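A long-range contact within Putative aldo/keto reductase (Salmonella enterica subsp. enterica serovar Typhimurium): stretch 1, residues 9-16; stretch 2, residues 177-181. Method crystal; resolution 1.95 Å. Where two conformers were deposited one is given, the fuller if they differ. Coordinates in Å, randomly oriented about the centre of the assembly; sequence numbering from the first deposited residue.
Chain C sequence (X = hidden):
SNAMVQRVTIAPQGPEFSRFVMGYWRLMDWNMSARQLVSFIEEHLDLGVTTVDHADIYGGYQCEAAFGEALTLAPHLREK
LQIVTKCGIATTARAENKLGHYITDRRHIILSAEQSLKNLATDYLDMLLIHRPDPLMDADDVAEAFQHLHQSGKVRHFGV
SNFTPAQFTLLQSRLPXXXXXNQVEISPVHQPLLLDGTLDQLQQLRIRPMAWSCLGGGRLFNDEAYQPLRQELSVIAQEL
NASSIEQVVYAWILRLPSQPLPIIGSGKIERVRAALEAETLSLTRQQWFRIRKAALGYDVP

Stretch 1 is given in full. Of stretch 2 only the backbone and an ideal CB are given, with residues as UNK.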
ATOM      1  N   THR C   9     -19.476 -15.580 -30.440  1.00 38.50           N
ATOM      2  CA  THR C   9     -20.440 -15.854 -29.383  1.00 39.07           C
ATOM      3  C   THR C   9     -19.795 -15.498 -28.049  1.00 36.32           C
ATOM      4  O   THR C   9     -18.790 -16.088 -27.671  1.00 34.43           O
ATOM      5  CB  THR C   9     -20.888 -17.326 -29.393  1.00 42.98           C
ATOM      6  OG1 THR C   9     -21.381 -17.658 -30.697  1.00 45.69           O
ATOM      7  CG2 THR C   9     -21.987 -17.560 -28.368  1.00 41.86           C
ATOM      8  N   ILE C  10     -20.365 -14.534 -27.332  1.00 33.96           N
ATOM      9  CA  ILE C  10     -19.670 -13.983 -26.171  1.00 30.85           C
ATOM     10  C   ILE C  10     -19.788 -14.840 -24.911  1.00 30.92           C
ATOM     11  O   ILE C  10     -18.981 -14.699 -23.995  1.00 34.38           O
ATOM     12  CB  ILE C  10     -20.162 -12.567 -25.859  1.00 32.21           C
ATOM     13  CG1 ILE C  10     -21.587 -12.611 -25.299  1.00 36.13           C
ATOM     14  CG2 ILE C  10     -20.095 -11.711 -27.122  1.00 36.63           C
ATOM     15  CD1 ILE C  10     -22.122 -11.266 -24.917  1.00 38.26           C
ATOM     16  N   ALA C  11     -20.766 -15.741 -24.874  1.00 32.51           N
ATOM     17  CA  ALA C  11     -21.002 -16.584 -23.701  1.00 33.78           C
ATOM     18  C   ALA C  11     -21.793 -17.818 -24.139  1.00 39.04           C
ATOM     19  O   ALA C  11     -22.431 -17.774 -25.192  1.00 37.51           O
ATOM     20  CB  ALA C  11     -21.757 -15.792 -22.636  1.00 29.38           C
ATOM     21  N   PRO C  12     -21.772 -18.889 -23.322  0.57 42.32           N
ATOM     22  CA  PRO C  12     -22.711 -19.999 -23.519  0.57 45.81           C
ATOM     23  C   PRO C  12     -24.157 -19.501 -23.472  0.57 47.46           C
ATOM     24  O   PRO C  12     -24.522 -18.785 -22.532  0.57 44.62           O
ATOM     25  CB  PRO C  12     -22.403 -20.940 -22.345  0.57 45.23           C
ATOM     26  CG  PRO C  12     -20.994 -20.618 -21.964  0.57 44.39           C
ATOM     27  CD  PRO C  12     -20.828 -19.151 -22.220  0.57 42.18           C
ATOM     28  N   GLN C  13     -24.946 -19.870 -24.484  0.57 51.89           N
ATOM     29  CA  GLN C  13     -26.321 -19.389 -24.681  0.57 54.43           C
ATOM     30  C   GLN C  13     -26.374 -17.888 -24.989  0.57 51.41           C
ATOM     31  O   GLN C  13     -27.458 -17.308 -25.088  0.57 50.90           O
ATOM     32  CB  GLN C  13     -27.199 -19.684 -23.457  0.57 58.84           C
ATOM     33  CG  GLN C  13     -26.952 -21.024 -22.774  0.57 64.99           C
ATOM     34  CD  GLN C  13     -26.750 -20.869 -21.274  0.57 69.43           C
ATOM     35  OE1 GLN C  13     -27.617 -20.347 -20.568  0.57 69.17           O
ATOM     36  NE2 GLN C  13     -25.597 -21.309 -20.783  0.57 69.84           N
ATOM     37  N   GLY C  14     -25.209 -17.264 -25.149  0.57 48.91           N
ATOM     38  CA  GLY C  14     -25.122 -15.823 -25.307  0.57 45.43           C
ATOM     39  C   GLY C  14     -25.348 -15.351 -26.729  0.57 45.04           C
ATOM     40  O   GLY C  14     -25.418 -16.156 -27.655  0.57 46.62           O
ATOM     41  N   PRO C  15     -25.461 -14.031 -26.911  1.00 41.65           N
ATOM     42  CA  PRO C  15     -25.664 -13.488 -28.251  1.00 40.35           C
ATOM     43  C   PRO C  15     -24.392 -13.564 -29.090  1.00 38.50           C
ATOM     44  O   PRO C  15     -23.297 -13.817 -28.576  1.00 35.67           O
ATOM     45  CB  PRO C  15     -26.047 -12.034 -27.981  1.00 36.69           C
ATOM     46  CG  PRO C  15     -25.312 -11.708 -26.718  1.00 34.82           C
ATOM     47  CD  PRO C  15     -25.361 -12.971 -25.892  1.00 36.61           C
ATOM     48  N   GLU C  16     -24.550 -13.326 -30.381  1.00 39.06           N
ATOM     49  CA  GLU C  16     -23.423 -13.234 -31.286  1.00 41.12           C
ATOM     50  C   GLU C  16     -23.116 -11.764 -31.536  1.00 38.13           C
ATOM     51  O   GLU C  16     -23.968 -11.019 -32.036  1.00 36.87           O
ATOM     52  CB  GLU C  16     -23.734 -13.967 -32.587  1.00 45.57           C
ATOM     53  CG  GLU C  16     -22.592 -14.031 -33.573  1.00 51.22           C
ATOM     54  CD  GLU C  16     -22.943 -14.865 -34.793  1.00 58.56           C
ATOM     55  OE1 GLU C  16     -23.287 -14.277 -35.843  1.00 59.70           O
ATOM     56  OE2 GLU C  16     -22.884 -16.112 -34.695  1.00 62.34           O
ATOM     57  N   UNK C 177     -30.492 -17.681 -16.327  1.00 40.18           N
ATOM     58  CA  UNK C 177     -29.693 -17.606 -17.547  1.00 39.09           C
ATOM     59  C   UNK C 177     -28.290 -17.065 -17.266  1.00 38.72           C
ATOM     60  O   UNK C 177     -28.079 -16.334 -16.294  1.00 38.43           O
ATOM     61  CB  UNK C 177     -30.395 -16.727 -18.584  1.00 39.09           C
ATOM     62  N   UNK C 178     -27.338 -17.421 -18.125  1.00 35.82           N
ATOM     63  CA  UNK C 178     -25.947 -17.021 -17.946  1.00 33.54           C
ATOM     64  C   UNK C 178     -25.716 -15.533 -18.180  1.00 30.51           C
ATOM     65  O   UNK C 178     -26.153 -14.990 -19.197  1.00 28.89           O
ATOM     66  CB  UNK C 178     -25.054 -17.829 -18.890  1.00 33.54           C
ATOM     67  N   UNK C 179     -25.018 -14.880 -17.250  1.00 28.71           N
ATOM     68  CA  UNK C 179     -24.552 -13.514 -17.480  1.00 28.02           C
ATOM     69  C   UNK C 179     -23.624 -13.528 -18.695  1.00 28.48           C
ATOM     70  O   UNK C 179     -22.710 -14.351 -18.784  1.00 27.09           O
ATOM     71  CB  UNK C 179     -23.841 -12.952 -16.247  1.00 28.02           C
ATOM     72  N   UNK C 180     -23.859 -12.642 -19.653  1.00 26.28           N
ATOM     73  CA  UNK C 180     -23.204 -12.825 -20.938  1.00 26.78           C
ATOM     74  C   UNK C 180     -21.888 -12.064 -21.050  1.00 29.31           C
ATOM     75  O   UNK C 180     -21.141 -12.259 -22.010  1.00 31.76           O
ATOM     76  CB  UNK C 180     -24.145 -12.388 -22.062  1.00 26.78           C
ATOM     77  N   UNK C 181     -21.604 -11.194 -20.084  1.00 26.46           N
ATOM     78  CA  UNK C 181     -20.319 -10.501 -20.066  1.00 27.56           C
ATOM     79  C   UNK C 181     -20.069  -9.781 -18.748  1.00 29.03           C
ATOM     80  O   UNK C 181     -20.992  -9.514 -17.965  1.00 25.34           O
ATOM     81  CB  UNK C 181     -20.248  -9.500 -21.221  1.00 27.56           C
TER

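Stretch 1 folds back on itself through a type II beta turn from Ala-11 to Gly-14, closed by the hydrogen bond from Gly-14 N to Ala-11 O (2.8 Å), and a second backbone hydrogen bond, Ile-10 N to Pro-15 O (3.3 Å), links the residues flanking the turn. Stretch 2 passes this loop in an extended course broken at position 180, with the CA atoms of Ala-11 and position 180 5.2 Å apart.

At position 177 the CA-to-CB bond runs sideways to stretch 1, and the nearest atom to the ideal CB is Gln-13 OE1, 5.0 Å away. Backbone angles of -124/155° are those of an extended residue and exclude little. Stretch 1 therefore sets few demands here, and polar, aliphatic or aromatic side chains could all be accommodated. The deposited residue is Phe-177, in the p rotamer (chi1 35°); the end of its side chain leads away from the turn.

Position 178 is different. Its CB points toward stretch 1 and lies 3.8 Å from Pro-12 O and 4.0 Å from Gln-13 OE1, with Ala-11 CB farther off at 5.4 Å. The carboxamide of Gln-13 reaches out from the turn and presents both a donor and an acceptor, so a short polar side chain, serine, threonine, asparagine or aspartate, would suit the site; a small apolar one could fit but would leave the amide unanswered from this side. The phi/psi of -70/131° is compatible with any of these. The residue is Thr-178, with chi1 at -48° (m). Thr-178 OG1 accepts a weak hydrogen bond from Gln-13 NE2, at 2.9 Å but with an N-H...O angle of only 120°. Gln-13 OE1 is also near, 3.1 Å from Thr-178 OG1, so the hydroxyl sits against the whole end of the amide.

At position 179 the CB points away, and nothing of stretch 1 comes within 5.5 Å of it. The contact leaves the choice almost open, and the visible atoms cannot separate a polar from an apolar residue. It is Leu-179 (chi1 -74°, m; chi2 172°, t), whose side chain makes no contact with stretch 1.

The ideal CB at position 180 points sideways yet has three carbons of stretch 1 close to it: Ile-10 CD1 at 3.7 Å, Pro-15 CD at 4.1 Å and Ala-11 CB at 4.2 Å. A small residue such as alanine fits easily; serine or a modest aliphatic side chain turned away from these carbons cannot be excluded, though a polar group would find no polar side chain here. Phi/psi of -93/-10° requires no glycine. Ala-180 is found. Its methyl group packs against all three residues, and its carbonyl oxygen lies against two of them: Ala-180 O is 3.2 Å from Ile-10 CD1 and 3.6 Å from Ala-11 CB. Buried against these methyl groups, that oxygen has no hydrogen-bonding partner in the model.

Position 181 is again extended, its CB sideways and 4.5 Å from Ile-10 CD1. Beta-branched or other medium-sized residues would be reasonable, polar or not. Thr-181 occupies it, its OG1 hydrogen-bonded elsewhere in the structure.

Stretch 2 177-181: FTLAT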
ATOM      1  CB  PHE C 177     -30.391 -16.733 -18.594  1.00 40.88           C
ATOM      2  CG  PHE C 177     -31.144 -15.569 -18.010  1.00 42.33           C
ATOM      3  CD1 PHE C 177     -30.466 -14.511 -17.423  1.00 42.68           C
ATOM      4  CD2 PHE C 177     -32.527 -15.534 -18.048  1.00 41.63           C
ATOM      5  CE1 PHE C 177     -31.152 -13.447 -16.880  1.00 41.72           C
ATOM      6  CE2 PHE C 177     -33.220 -14.469 -17.514  1.00 43.99           C
ATOM      7  CZ  PHE C 177     -32.531 -13.425 -16.924  1.00 43.42           C
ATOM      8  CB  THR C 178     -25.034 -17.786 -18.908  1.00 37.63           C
ATOM      9  OG1 THR C 178     -25.342 -19.181 -18.842  1.00 42.07           O
ATOM     10  CG2 THR C 178     -23.559 -17.544 -18.568  1.00 35.43           C
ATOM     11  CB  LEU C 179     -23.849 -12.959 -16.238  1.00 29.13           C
ATOM     12  CG  LEU C 179     -24.770 -12.572 -15.070  1.00 27.63           C
ATOM     13  CD1 LEU C 179     -23.964 -12.213 -13.807  1.00 27.85           C
ATOM     14  CD2 LEU C 179     -25.668 -11.422 -15.481  1.00 28.97           C
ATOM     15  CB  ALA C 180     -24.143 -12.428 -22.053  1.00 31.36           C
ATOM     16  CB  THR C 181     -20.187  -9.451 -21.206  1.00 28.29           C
ATOM     17  OG1 THR C 181     -18.801  -9.166 -21.434  1.00 27.90           O
ATOM     18  CG2 THR C 181     -20.889  -8.156 -20.834  1.00 30.41           C
TER
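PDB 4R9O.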